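Succinate-semialdehyde dehydrogenase (Streptococcus pyogenes MGAS1882, PDB 4OGD) probably oxidises succinic semialdehyde to succinate with NADP+ as the cofactor, as a member of the aldehyde dehydrogenase family. Local coordinates at residues 117-122 with 445-450; 150-155 with 179-184; 194-199 with 220-225. One frame throughout, in Å; residues are numbered along the deposited sequence.

Contact 1 of 3, residues 117-122 with 445-450; sequences YLKQST and SFVNEH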
ATOM      1  N   TYR A 117      -1.349   7.559  17.830  1.00  8.59           N
ATOM      2  CA  TYR A 117      -2.156   7.572  16.624  1.00  7.54           C
ATOM      3  C   TYR A 117      -3.395   6.718  16.762  1.00  9.54           C
ATOM      4  O   TYR A 117      -3.383   5.685  17.431  1.00 10.85           O
ATOM      5  CB  TYR A 117      -1.345   7.235  15.358  1.00  8.75           C
ATOM      6  CG  TYR A 117      -0.876   5.800  15.201  1.00  7.01           C
ATOM      7  CD1 TYR A 117      -1.696   4.844  14.610  1.00  9.04           C
ATOM      8  CD2 TYR A 117       0.403   5.421  15.584  1.00  8.75           C
ATOM      9  CE1 TYR A 117      -1.266   3.542  14.433  1.00  9.40           C
ATOM     10  CE2 TYR A 117       0.846   4.108  15.404  1.00 10.93           C
ATOM     11  CZ  TYR A 117      -0.007   3.181  14.832  1.00  9.63           C
ATOM     12  OH  TYR A 117       0.404   1.875  14.639  1.00 13.74           O
ATOM     13  N   LEU A 118      -4.465   7.186  16.138  1.00  7.05           N
ATOM     14  CA  LEU A 118      -5.724   6.465  16.127  1.00  7.72           C
ATOM     15  C   LEU A 118      -5.779   5.600  14.881  1.00  7.97           C
ATOM     16  O   LEU A 118      -5.034   5.829  13.923  1.00  8.84           O
ATOM     17  CB  LEU A 118      -6.885   7.458  16.133  1.00  7.50           C
ATOM     18  CG  LEU A 118      -6.864   8.430  17.317  1.00  9.41           C
ATOM     19  CD1 LEU A 118      -7.916   9.504  17.135  1.00 13.94           C
ATOM     20  CD2 LEU A 118      -7.092   7.686  18.628  1.00 13.43           C
ATOM     21  N   LYS A 119      -6.642   4.589  14.901  1.00  7.72           N
ATOM     22  CA  LYS A 119      -6.891   3.790  13.710  1.00  7.98           C
ATOM     23  C   LYS A 119      -8.333   4.008  13.317  1.00  7.40           C
ATOM     24  O   LYS A 119      -9.251   3.529  13.983  1.00  9.67           O
ATOM     25  CB  LYS A 119      -6.594   2.314  13.965  1.00  8.02           C
ATOM     26  CG  LYS A 119      -5.113   2.031  14.138  1.00  9.43           C
ATOM     27  CD  LYS A 119      -4.855   0.618  14.647  1.00 11.82           C
ATOM     28  CE  LYS A 119      -3.360   0.371  14.770  1.00 12.56           C
ATOM     29  NZ  LYS A 119      -3.045  -0.943  15.415  1.00 12.08           N
ATOM     30  N   GLN A 120      -8.535   4.762  12.245  1.00  6.79           N
ATOM     31  CA  GLN A 120      -9.871   5.223  11.904  1.00  8.23           C
ATOM     32  C   GLN A 120     -10.320   4.724  10.545  1.00  7.05           C
ATOM     33  O   GLN A 120      -9.493   4.410   9.679  1.00  7.49           O
ATOM     34  CB  GLN A 120      -9.908   6.757  11.942  1.00  7.28           C
ATOM     35  CG  GLN A 120      -9.601   7.325  13.324  1.00  8.07           C
ATOM     36  CD  GLN A 120      -9.739   8.821  13.375  1.00 10.38           C
ATOM     37  OE1 GLN A 120      -9.128   9.532  12.583  1.00  9.58           O
ATOM     38  NE2 GLN A 120     -10.565   9.313  14.294  1.00 11.96           N
ATOM     39  N   SER A 121     -11.633   4.640  10.355  1.00  7.19           N
ATOM     40  CA  SER A 121     -12.173   4.317   9.039  1.00  7.88           C
ATOM     41  C   SER A 121     -11.851   5.428   8.053  1.00  9.59           C
ATOM     42  O   SER A 121     -11.564   6.565   8.446  1.00  8.69           O
ATOM     43  CB  SER A 121     -13.686   4.125   9.109  1.00  8.43           C
ATOM     44  OG  SER A 121     -14.309   5.332   9.527  1.00  8.51           O
ATOM     45  N   THR A 122     -11.905   5.091   6.771  1.00  8.12           N
ATOM     46  CA  THR A 122     -11.617   6.049   5.715  1.00  8.26           C
ATOM     47  C   THR A 122     -12.759   6.265   4.733  1.00  8.18           C
ATOM     48  O   THR A 122     -12.907   7.363   4.200  1.00  8.00           O
ATOM     49  CB  THR A 122     -10.341   5.665   4.949  1.00  7.55           C
ATOM     50  OG1 THR A 122     -10.416   4.293   4.535  1.00  8.33           O
ATOM     51  CG2 THR A 122      -9.130   5.838   5.847  1.00  9.96           C
ATOM     52  N   SER A 445      -5.067  -2.209   6.395  1.00  7.88           N
ATOM     53  CA  SER A 445      -4.819  -1.836   5.003  1.00  7.80           C
ATOM     54  C   SER A 445      -5.524  -0.556   4.589  1.00  7.38           C
ATOM     55  O   SER A 445      -4.936   0.275   3.893  1.00  8.76           O
ATOM     56  CB  SER A 445      -5.230  -2.958   4.058  1.00  9.74           C
ATOM     57  OG  SER A 445      -4.464  -4.113   4.320  1.00 11.24           O
ATOM     58  N   PHE A 446      -6.773  -0.398   5.017  1.00  7.19           N
ATOM     59  CA  PHE A 446      -7.547   0.784   4.648  1.00  6.58           C
ATOM     60  C   PHE A 446      -7.991   1.597   5.856  1.00  5.21           C
ATOM     61  O   PHE A 446      -9.064   2.222   5.862  1.00  7.63           O
ATOM     62  CB  PHE A 446      -8.702   0.395   3.720  1.00  6.66           C
ATOM     63  CG  PHE A 446      -8.241  -0.329   2.485  1.00  7.54           C
ATOM     64  CD1 PHE A 446      -7.638   0.368   1.447  1.00  7.22           C
ATOM     65  CD2 PHE A 446      -8.366  -1.708   2.385  1.00  7.79           C
ATOM     66  CE1 PHE A 446      -7.202  -0.285   0.319  1.00  7.58           C
ATOM     67  CE2 PHE A 446      -7.925  -2.382   1.253  1.00 11.11           C
ATOM     68  CZ  PHE A 446      -7.337  -1.669   0.217  1.00  8.38           C
ATOM     69  N   VAL A 447      -7.144   1.600   6.880  1.00  5.57           N
ATOM     70  CA  VAL A 447      -7.378   2.463   8.031  1.00  8.30           C
ATOM     71  C   VAL A 447      -6.498   3.694   7.944  1.00  6.63           C
ATOM     72  O   VAL A 447      -5.387   3.651   7.398  1.00  8.95           O
ATOM     73  CB  VAL A 447      -7.136   1.751   9.387  1.00  9.07           C
ATOM     74  CG1 VAL A 447      -7.825   0.391   9.424  1.00  6.97           C
ATOM     75  CG2 VAL A 447      -5.664   1.635   9.691  1.00 14.02           C
ATOM     76  N   ASN A 448      -7.020   4.794   8.470  1.00  6.53           N
ATOM     77  CA  ASN A 448      -6.275   6.029   8.592  1.00  6.84           C
ATOM     78  C   ASN A 448      -5.550   5.954   9.918  1.00  7.06           C
ATOM     79  O   ASN A 448      -6.172   5.999  10.987  1.00  6.88           O
ATOM     80  CB  ASN A 448      -7.249   7.218   8.569  1.00  6.47           C
ATOM     81  CG  ASN A 448      -6.595   8.530   8.960  1.00  7.81           C
ATOM     82  OD1 ASN A 448      -5.371   8.625   9.054  1.00  6.41           O
ATOM     83  ND2 ASN A 448      -7.419   9.559   9.185  1.00  6.07           N
ATOM     84  N   GLU A 449      -4.238   5.814   9.842  1.00  5.63           N
ATOM     85  CA  GLU A 449      -3.394   5.890  11.028  1.00  5.94           C
ATOM     86  C   GLU A 449      -3.192   7.375  11.291  1.00  7.68           C
ATOM     87  O   GLU A 449      -2.391   8.039  10.638  1.00  7.26           O
ATOM     88  CB  GLU A 449      -2.083   5.134  10.806  1.00  7.07           C
ATOM     89  CG  GLU A 449      -2.301   3.615  10.702  1.00  8.41           C
ATOM     90  CD  GLU A 449      -1.361   2.922   9.727  1.00  9.34           C
ATOM     91  OE1 GLU A 449      -1.167   3.429   8.601  1.00 11.00           O
ATOM     92  OE2 GLU A 449      -0.813   1.850  10.080  1.00 14.28           O
ATOM     93  N   HIS A 450      -3.972   7.896  12.233  1.00  4.38           N
ATOM     94  CA  HIS A 450      -4.132   9.338  12.410  1.00  5.06           C
ATOM     95  C   HIS A 450      -3.327   9.801  13.614  1.00  8.32           C
ATOM     96  O   HIS A 450      -3.683   9.501  14.757  1.00  7.03           O
ATOM     97  CB  HIS A 450      -5.627   9.623  12.614  1.00  6.85           C
ATOM     98  CG  HIS A 450      -5.980  11.071  12.784  1.00  7.00           C
ATOM     99  ND1 HIS A 450      -7.291  11.497  12.818  1.00  7.91           N
ATOM    100  CD2 HIS A 450      -5.220  12.183  12.944  1.00  6.61           C
ATOM    101  CE1 HIS A 450      -7.325  12.805  12.993  1.00  7.62           C
ATOM    102  NE2 HIS A 450      -6.083  13.249  13.061  1.00  6.41           N
TER
HETATM  103  O   HOH W   1      -0.867   0.529  12.458  1.00 12.92           O
HETATM  104  O   HOH W   2     -10.206   8.908   8.102  1.00 11.08           O

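Contact 2 of 3, residues 150-155 with 179-184; sequences NPMVLK and GSITNL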
ATOM      1  N   ASN A 150     -15.532   0.694   7.437  1.00  7.32           N
ATOM      2  CA  ASN A 150     -15.487   1.000   6.005  1.00  7.04           C
ATOM      3  C   ASN A 150     -16.548   0.171   5.302  1.00  7.83           C
ATOM      4  O   ASN A 150     -16.377  -1.050   5.167  1.00  7.01           O
ATOM      5  CB  ASN A 150     -14.135   0.604   5.384  1.00  6.81           C
ATOM      6  CG  ASN A 150     -12.978   1.474   5.837  1.00  6.30           C
ATOM      7  OD1 ASN A 150     -13.146   2.635   6.177  1.00  7.55           O
ATOM      8  ND2 ASN A 150     -11.781   0.904   5.822  1.00  7.48           N
ATOM      9  N   PRO A 151     -17.649   0.806   4.852  1.00  6.16           N
ATOM     10  CA  PRO A 151     -18.623   0.058   4.047  1.00  6.48           C
ATOM     11  C   PRO A 151     -17.948  -0.495   2.788  1.00  6.39           C
ATOM     12  O   PRO A 151     -16.968   0.090   2.308  1.00  8.50           O
ATOM     13  CB  PRO A 151     -19.671   1.125   3.677  1.00  7.75           C
ATOM     14  CG  PRO A 151     -19.522   2.197   4.740  1.00  7.31           C
ATOM     15  CD  PRO A 151     -18.019   2.230   4.980  1.00  6.23           C
ATOM     16  N   MET A 152     -18.449  -1.608   2.263  1.00  6.75           N
ATOM     17  CA  MET A 152     -17.795  -2.274   1.144  1.00  6.22           C
ATOM     18  C   MET A 152     -18.752  -2.436  -0.035  1.00  6.61           C
ATOM     19  O   MET A 152     -19.961  -2.662   0.140  1.00  8.38           O
ATOM     20  CB  MET A 152     -17.276  -3.638   1.615  1.00  7.81           C
ATOM     21  CG  MET A 152     -16.658  -4.522   0.543  1.00  7.84           C
ATOM     22  SD  MET A 152     -15.695  -5.859   1.298  1.00 10.72           S
ATOM     23  CE  MET A 152     -14.301  -4.911   1.897  1.00  9.41           C
ATOM     24  N   VAL A 153     -18.219  -2.290  -1.239  1.00  5.44           N
ATOM     25  CA  VAL A 153     -18.947  -2.689  -2.441  1.00  6.57           C
ATOM     26  C   VAL A 153     -18.115  -3.765  -3.118  1.00  8.42           C
ATOM     27  O   VAL A 153     -16.874  -3.700  -3.125  1.00  6.83           O
ATOM     28  CB  VAL A 153     -19.264  -1.498  -3.384  1.00  6.55           C
ATOM     29  CG1 VAL A 153     -20.208  -0.519  -2.689  1.00  7.46           C
ATOM     30  CG2 VAL A 153     -17.988  -0.778  -3.814  1.00  8.91           C
ATOM     31  N   LEU A 154     -18.804  -4.776  -3.646  1.00  7.62           N
ATOM     32  CA  LEU A 154     -18.160  -5.999  -4.123  1.00  7.02           C
ATOM     33  C   LEU A 154     -18.384  -6.239  -5.603  1.00  9.13           C
ATOM     34  O   LEU A 154     -19.527  -6.299  -6.068  1.00  8.87           O
ATOM     35  CB  LEU A 154     -18.714  -7.194  -3.350  1.00  8.32           C
ATOM     36  CG  LEU A 154     -18.352  -8.579  -3.895  1.00  7.06           C
ATOM     37  CD1 LEU A 154     -16.851  -8.831  -3.733  1.00  8.19           C
ATOM     38  CD2 LEU A 154     -19.160  -9.655  -3.181  1.00  9.39           C
ATOM     39  N   LYS A 155     -17.295  -6.374  -6.349  1.00  7.61           N
ATOM     40  CA  LYS A 155     -17.381  -6.869  -7.711  1.00  8.77           C
ATOM     41  C   LYS A 155     -16.796  -8.275  -7.718  1.00  9.72           C
ATOM     42  O   LYS A 155     -15.594  -8.458  -7.524  1.00  8.72           O
ATOM     43  CB  LYS A 155     -16.626  -5.940  -8.663  1.00 10.34           C
ATOM     44  CG  LYS A 155     -17.050  -6.082 -10.118  1.00 20.85           C
ATOM     45  CD  LYS A 155     -16.157  -7.047 -10.843  1.00 21.21           C
ATOM     46  CE  LYS A 155     -16.715  -7.377 -12.227  1.00 18.73           C
ATOM     47  NZ  LYS A 155     -16.915  -8.850 -12.367  1.00 16.44           N
ATOM     48  N   GLY A 179     -25.924  -1.488   3.146  1.00  9.24           N
ATOM     49  CA  GLY A 179     -24.761  -0.732   2.727  1.00 10.02           C
ATOM     50  C   GLY A 179     -23.476  -1.256   3.340  1.00 10.14           C
ATOM     51  O   GLY A 179     -22.386  -0.901   2.882  1.00  9.88           O
ATOM     52  N   SER A 180     -23.582  -2.086   4.379  1.00  8.39           N
ATOM     53  CA  SER A 180     -22.382  -2.664   4.996  1.00  7.28           C
ATOM     54  C   SER A 180     -21.551  -3.415   3.945  1.00 10.87           C
ATOM     55  O   SER A 180     -20.322  -3.275   3.873  1.00  8.85           O
ATOM     56  CB  SER A 180     -22.746  -3.584   6.168  1.00  8.05           C
ATOM     57  OG  SER A 180     -23.311  -2.838   7.241  1.00  8.31           O
ATOM     58  N   ILE A 181     -22.232  -4.212   3.135  1.00  8.30           N
ATOM     59  CA  ILE A 181     -21.646  -4.714   1.900  1.00  8.05           C
ATOM     60  C   ILE A 181     -22.736  -4.794   0.838  1.00 10.33           C
ATOM     61  O   ILE A 181     -23.876  -5.166   1.131  1.00 10.84           O
ATOM     62  CB  ILE A 181     -20.910  -6.078   2.093  1.00  6.34           C
ATOM     63  CG1 ILE A 181     -20.109  -6.434   0.832  1.00  7.15           C
ATOM     64  CG2 ILE A 181     -21.882  -7.196   2.474  1.00  8.70           C
ATOM     65  CD1 ILE A 181     -19.134  -7.584   1.032  1.00  6.34           C
ATOM     66  N   THR A 182     -22.404  -4.406  -0.387  1.00  7.98           N
ATOM     67  CA  THR A 182     -23.364  -4.491  -1.480  1.00  8.01           C
ATOM     68  C   THR A 182     -22.702  -5.137  -2.682  1.00  9.08           C
ATOM     69  O   THR A 182     -21.629  -4.708  -3.127  1.00  8.34           O
ATOM     70  CB  THR A 182     -23.889  -3.110  -1.882  1.00  9.04           C
ATOM     71  OG1 THR A 182     -24.398  -2.434  -0.726  1.00  9.91           O
ATOM     72  CG2 THR A 182     -25.000  -3.239  -2.926  1.00  9.16           C
ATOM     73  N   ASN A 183     -23.332  -6.181  -3.203  1.00  8.05           N
ATOM     74  CA  ASN A 183     -22.832  -6.812  -4.409  1.00  9.55           C
ATOM     75  C   ASN A 183     -23.144  -5.947  -5.635  1.00  9.34           C
ATOM     76  O   ASN A 183     -24.238  -5.389  -5.751  1.00 10.30           O
ATOM     77  CB  ASN A 183     -23.448  -8.200  -4.584  1.00  9.69           C
ATOM     78  CG  ASN A 183     -23.005  -8.849  -5.863  1.00 10.28           C
ATOM     79  OD1 ASN A 183     -21.808  -8.946  -6.126  1.00 10.73           O
ATOM     80  ND2 ASN A 183     -23.963  -9.245  -6.700  1.00 11.00           N
ATOM     81  N   LEU A 184     -22.183  -5.838  -6.549  1.00  8.26           N
ATOM     82  CA  LEU A 184     -22.378  -5.054  -7.767  1.00  8.45           C
ATOM     83  C   LEU A 184     -22.290  -5.922  -9.021  1.00  9.79           C
ATOM     84  O   LEU A 184     -21.197  -6.335  -9.422  1.00 10.79           O
ATOM     85  CB  LEU A 184     -21.323  -3.947  -7.863  1.00  9.10           C
ATOM     86  CG  LEU A 184     -21.013  -3.094  -6.638  1.00  7.68           C
ATOM     87  CD1 LEU A 184     -19.905  -2.105  -6.980  1.00 10.88           C
ATOM     88  CD2 LEU A 184     -22.252  -2.356  -6.148  1.00  9.82           C
TER
HETATM   89  O   HOH W   3     -18.288  -3.026   5.862  1.00 11.19           O
HETATM   90  O   HOH W   4     -22.282  -0.964   0.205  1.00  9.20           O

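Contact 3 of 3, residues 194-199 with 220-225; sequences VIADKR and GKNLKK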
ATOM      1  N   VAL A 194     -16.445   3.338 -10.473  1.00  9.97           N
ATOM      2  CA  VAL A 194     -16.406   3.132  -9.026  1.00  7.64           C
ATOM      3  C   VAL A 194     -15.041   3.564  -8.475  1.00  9.85           C
ATOM      4  O   VAL A 194     -14.958   4.275  -7.477  1.00  8.91           O
ATOM      5  CB  VAL A 194     -16.741   1.667  -8.641  1.00 10.91           C
ATOM      6  CG1 VAL A 194     -16.506   1.424  -7.151  1.00  9.28           C
ATOM      7  CG2 VAL A 194     -18.199   1.350  -8.996  1.00 10.41           C
ATOM      8  N   ILE A 195     -13.976   3.168  -9.162  1.00  9.36           N
ATOM      9  CA  ILE A 195     -12.623   3.489  -8.710  1.00  7.41           C
ATOM     10  C   ILE A 195     -12.362   4.997  -8.747  1.00  7.41           C
ATOM     11  O   ILE A 195     -11.658   5.539  -7.891  1.00  9.54           O
ATOM     12  CB  ILE A 195     -11.577   2.721  -9.536  1.00  8.91           C
ATOM     13  CG1 ILE A 195     -11.775   1.217  -9.335  1.00  8.26           C
ATOM     14  CG2 ILE A 195     -10.153   3.111  -9.114  1.00  8.48           C
ATOM     15  CD1 ILE A 195     -10.838   0.319 -10.161  1.00  9.46           C
ATOM     16  N   ALA A 196     -12.961   5.679  -9.718  1.00  7.54           N
ATOM     17  CA  ALA A 196     -12.776   7.118  -9.860  1.00  9.23           C
ATOM     18  C   ALA A 196     -13.699   7.934  -8.957  1.00  9.73           C
ATOM     19  O   ALA A 196     -13.593   9.155  -8.898  1.00 11.75           O
ATOM     20  CB  ALA A 196     -12.972   7.527 -11.314  1.00  9.78           C
ATOM     21  N   ASP A 197     -14.612   7.267  -8.263  1.00  8.11           N
ATOM     22  CA  ASP A 197     -15.597   7.980  -7.457  1.00 10.35           C
ATOM     23  C   ASP A 197     -14.958   8.402  -6.143  1.00 13.10           C
ATOM     24  O   ASP A 197     -14.312   7.591  -5.484  1.00 11.26           O
ATOM     25  CB  ASP A 197     -16.806   7.079  -7.184  1.00 10.50           C
ATOM     26  CG  ASP A 197     -17.966   7.837  -6.571  1.00 13.33           C
ATOM     27  OD1 ASP A 197     -17.939   8.094  -5.348  1.00 12.22           O
ATOM     28  OD2 ASP A 197     -18.901   8.191  -7.316  1.00 15.27           O
ATOM     29  N   LYS A 198     -15.137   9.662  -5.753  1.00 11.36           N
ATOM     30  CA  LYS A 198     -14.461  10.166  -4.560  1.00 11.29           C
ATOM     31  C   LYS A 198     -14.960   9.556  -3.250  1.00 10.04           C
ATOM     32  O   LYS A 198     -14.308   9.689  -2.219  1.00 11.45           O
ATOM     33  CB  LYS A 198     -14.505  11.696  -4.499  1.00 14.19           C
ATOM     34  CG  LYS A 198     -15.880  12.278  -4.303  1.00 18.87           C
ATOM     35  CD  LYS A 198     -15.793  13.788  -4.373  1.00 23.60           C
ATOM     36  CE  LYS A 198     -17.076  14.449  -3.920  1.00 34.35           C
ATOM     37  NZ  LYS A 198     -16.880  15.926  -3.855  1.00 32.05           N
ATOM     38  N   ARG A 199     -16.108   8.883  -3.288  1.00 10.13           N
ATOM     39  CA  ARG A 199     -16.618   8.215  -2.095  1.00  8.01           C
ATOM     40  C   ARG A 199     -15.863   6.916  -1.846  1.00  9.94           C
ATOM     41  O   ARG A 199     -15.851   6.400  -0.729  1.00  8.13           O
ATOM     42  CB  ARG A 199     -18.119   7.951  -2.224  1.00 12.46           C
ATOM     43  CG  ARG A 199     -18.952   9.227  -2.183  1.00  9.59           C
ATOM     44  CD  ARG A 199     -20.380   9.006  -2.685  1.00  9.87           C
ATOM     45  NE  ARG A 199     -20.413   8.711  -4.116  1.00 11.43           N
ATOM     46  CZ  ARG A 199     -21.509   8.759  -4.871  1.00 11.13           C
ATOM     47  NH1 ARG A 199     -22.676   9.106  -4.337  1.00 13.10           N
ATOM     48  NH2 ARG A 199     -21.438   8.467  -6.167  1.00 12.07           N
ATOM     49  N   GLY A 220      -4.350   3.817  -9.392  1.00  8.49           N
ATOM     50  CA  GLY A 220      -3.257   4.775  -9.337  1.00  7.24           C
ATOM     51  C   GLY A 220      -3.631   6.082 -10.011  1.00  8.20           C
ATOM     52  O   GLY A 220      -3.348   7.160  -9.482  1.00  9.35           O
ATOM     53  N   LYS A 221      -4.277   5.982 -11.169  1.00  8.88           N
ATOM     54  CA  LYS A 221      -4.756   7.163 -11.897  1.00 10.78           C
ATOM     55  C   LYS A 221      -5.602   8.059 -10.988  1.00  9.30           C
ATOM     56  O   LYS A 221      -5.590   9.289 -11.112  1.00  9.57           O
ATOM     57  CB  LYS A 221      -5.571   6.714 -13.117  1.00 12.77           C
ATOM     58  CG  LYS A 221      -6.110   7.829 -14.003  1.00 20.89           C
ATOM     59  CD  LYS A 221      -6.835   7.226 -15.203  1.00 26.14           C
ATOM     60  CE  LYS A 221      -7.516   8.289 -16.056  1.00 32.73           C
ATOM     61  NZ  LYS A 221      -7.967   7.722 -17.365  1.00 30.24           N
ATOM     62  N   ASN A 222      -6.306   7.427 -10.051  1.00  9.78           N
ATOM     63  CA  ASN A 222      -7.243   8.116  -9.169  1.00  8.61           C
ATOM     64  C   ASN A 222      -6.758   8.261  -7.732  1.00  8.11           C
ATOM     65  O   ASN A 222      -7.529   8.634  -6.840  1.00  8.85           O
ATOM     66  CB  ASN A 222      -8.597   7.398  -9.199  1.00  8.82           C
ATOM     67  CG  ASN A 222      -9.286   7.530 -10.546  1.00 11.59           C
ATOM     68  OD1 ASN A 222      -9.786   8.600 -10.886  1.00 11.72           O
ATOM     69  ND2 ASN A 222      -9.291   6.454 -11.327  1.00 11.77           N
ATOM     70  N   LEU A 223      -5.469   7.993  -7.522  1.00  7.77           N
ATOM     71  CA  LEU A 223      -4.827   8.136  -6.220  1.00  6.76           C
ATOM     72  C   LEU A 223      -5.438   7.238  -5.154  1.00  8.65           C
ATOM     73  O   LEU A 223      -5.419   7.586  -3.980  1.00 11.16           O
ATOM     74  CB  LEU A 223      -4.853   9.595  -5.746  1.00  8.15           C
ATOM     75  CG  LEU A 223      -4.292  10.616  -6.732  1.00  9.84           C
ATOM     76  CD1 LEU A 223      -4.523  12.027  -6.215  1.00 10.03           C
ATOM     77  CD2 LEU A 223      -2.815  10.371  -6.974  1.00 10.66           C
ATOM     78  N   LYS A 224      -5.969   6.087  -5.561  1.00  7.74           N
ATOM     79  CA  LYS A 224      -6.572   5.158  -4.602  1.00  8.67           C
ATOM     80  C   LYS A 224      -5.583   4.077  -4.151  1.00  8.95           C
ATOM     81  O   LYS A 224      -4.927   3.448  -4.977  1.00  9.26           O
ATOM     82  CB  LYS A 224      -7.825   4.502  -5.196  1.00  8.05           C
ATOM     83  CG  LYS A 224      -8.884   5.501  -5.669  1.00  7.72           C
ATOM     84  CD  LYS A 224      -9.369   6.363  -4.514  1.00 10.60           C
ATOM     85  CE  LYS A 224     -10.127   7.603  -5.007  1.00 10.49           C
ATOM     86  NZ  LYS A 224     -11.470   7.308  -5.591  1.00 10.35           N
ATOM     87  N   LYS A 225      -5.494   3.873  -2.837  1.00  6.59           N
ATOM     88  CA  LYS A 225      -4.664   2.811  -2.257  1.00  8.25           C
ATOM     89  C   LYS A 225      -5.182   1.440  -2.682  1.00  8.18           C
ATOM     90  O   LYS A 225      -6.397   1.231  -2.810  1.00  8.94           O
ATOM     91  CB  LYS A 225      -4.702   2.925  -0.731  1.00  9.49           C
ATOM     92  CG  LYS A 225      -3.656   2.104   0.018  1.00 11.17           C
ATOM     93  CD  LYS A 225      -3.848   2.280   1.518  1.00 11.26           C
ATOM     94  CE  LYS A 225      -2.606   1.868   2.287  1.00 13.88           C
ATOM     95  NZ  LYS A 225      -2.738   2.152   3.746  1.00 15.46           N
TER
HETATM   96  O   HOH W   5     -11.874   9.945  -6.646  1.00 14.24           O

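Contact 1 of 3, residues 117-122 with 445-450
Tyr-117 lays one side of its ring, CD1 and CE1, alongside the aliphatic part of Glu-449, with CD1 3.8 Å from Glu-449 CB. The two side chains point the same way, ring and carboxylate planes 86° apart, and a water joins Tyr-117 OH to Glu-449 OE2. They belong to an antiparallel pairing of strands 113-120 and 448-455, the two long strands of a three-stranded sheet that reaches the second subunit, consistent with the oligomerisation domain of aldehyde dehydrogenases. Leu-118 with His-450 and Gln-120 with Asn-448 are hydrogen-bonded pairs; Lys-119 with Glu-449, between them, is a non-hydrogen-bonded pair. On the face of Leu-118, Gln-120, Asn-448 and His-450, the imidazole gives ND1-H to Gln-120 OE1 at 2.7 Å. The acceptor lies in the ring plane, whereas ND1 sits above the plane of the amide. The glutamine chain runs extended beyond CG, CD anti to CA (chi2 -176°), on its way to the ring. Three side-chain nitrogens on this face bond to the second subunit: Gln-120 NE2 to Ala-405 O, Asn-448 ND2 to Thr-409 O and His-450 NE2 to Ser-412 OG, all three acceptors on that subunit. Further along, Thr-122 uses both branches of its side chain. Its methyl CG2 packs against Asn-448 CB at 3.6 Å, while OG1 donates to the carbonyl Phe-446 O at 2.8 Å.

Contact 2 of 3, residues 150-155 with 179-184
Met-152 and Ile-181 run side by side in the same direction, Ile-181 CD1 lying 3.9 Å from Met-152 SD. The isoleucine's CG1 stands anti to its backbone N (chi1 -170°), which sets it beside Met-152 CG. Strands 152-155 and 181-183 are the two parallel strands of a right-handed beta-alpha-beta crossover through helix 161-173, within the Rossmann-type sheet of an aldehyde dehydrogenase. On the face of Met-152, Leu-154 and Ile-181, helices 136-148 and 161-173 pack over the side chains, Phe-142 and Phe-167 among them. Val-153 and Thr-182 face helix 22-41 instead; there Leu-184 CD1 comes in to 3.7 Å from Val-153 CB. Four backbone bonds zip the strands, alternating in direction from Met-152 N to Ser-180 O onward. The last, from Leu-184 N to Leu-154 O, is 2.7 Å long. Asn-183 OD1 approaches that same carbonyl as a second acceptor, 3.5 Å from Leu-154 O, and is not bonded to it. At the start of the strands the polar atoms turn to water. One water donates to both Asn-150 O and Ser-180 O. Another donates to Met-152 O and to Gly-179 O, and accepts from Thr-182 OG1 at 2.7 Å, a hydroxyl also bonded to Arg-31 NH2.

Contact 3 of 3, residues 194-199 with 220-225
Lys-224 spends its ammonium group on backbone carbonyls: NZ reaches the C-terminal end of helix 188-196 and donates to Ile-195 O at 2.9 Å, and to Asp-197 O at the same distance in a weak bond. Val-200 O, just beyond the turn, is another partner, and a water accepts from NZ and donates to Ala-196 O; with three hydrogens for four acceptors, the bond to Asp-197 O is the weak one. The chain gets there by two bends, at chi2 (-61°) and chi4 (71°), with CG passing 3.6 Å from Ile-195 O. A positive charge set among carbonyls at a helix C-terminus would be expected to suit the negative end of the helix dipole. Beside the lysine, Asn-222 leans its amide on the last turn of the same helix. Its OD1 lies 3.4 Å from Ala-196 CB, its CB rests near Ile-195 O, and ND2 is bonded to Glu-218 O of helix 209-221, just before it in the chain. The contact thus joins the C-terminal ends of two neighbouring helices of the Rossmann-type domain, 188-196 and 209-221, with strand 200-206 between them in the chain. Helix 209-221 closes in a Schellman motif, Leu-223 at positive phi as its C-prime residue, and Lys-224 leaves from that turn. On the other partner, Asp-197 makes an Asx turn, OD1 accepting from Arg-199 N. The guanidinium of Arg-199 also meets this carboxylate side-on: NE donates almost straight to OD1 (176°), on its syn side, and Arg-199 NH2 donates to Asp-197 OD2 at 2.8 Å, while NH1 forms a salt bridge to Glu-30.

In the fold
Contacts 2 and 3 follow one another along the chain, both inside the long loop that contact 1 closes. Asn-150 ties contact 2 to contact 1 with both ends of its amide: Asn-150 OD1 accepts from Thr-122 N at 2.8 Å, and Asn-150 ND2 donates to Phe-446 O at 3.0 Å. Contact 3 meets contact 1 through Lys-225, whose NZ is bonded to Ser-445 O. Contacts 2 and 3 graze each other at Val-153 and Val-194, their centres about 16 Å apart; the centre of contact 1 is about 19 Å from contact 2 and 18 Å from contact 3. Contacts 1 and 3 also touch the second subunit, whereas contact 2 lies buried within the Rossmann-type domain, the domain type that binds NAD(P)+ in this family.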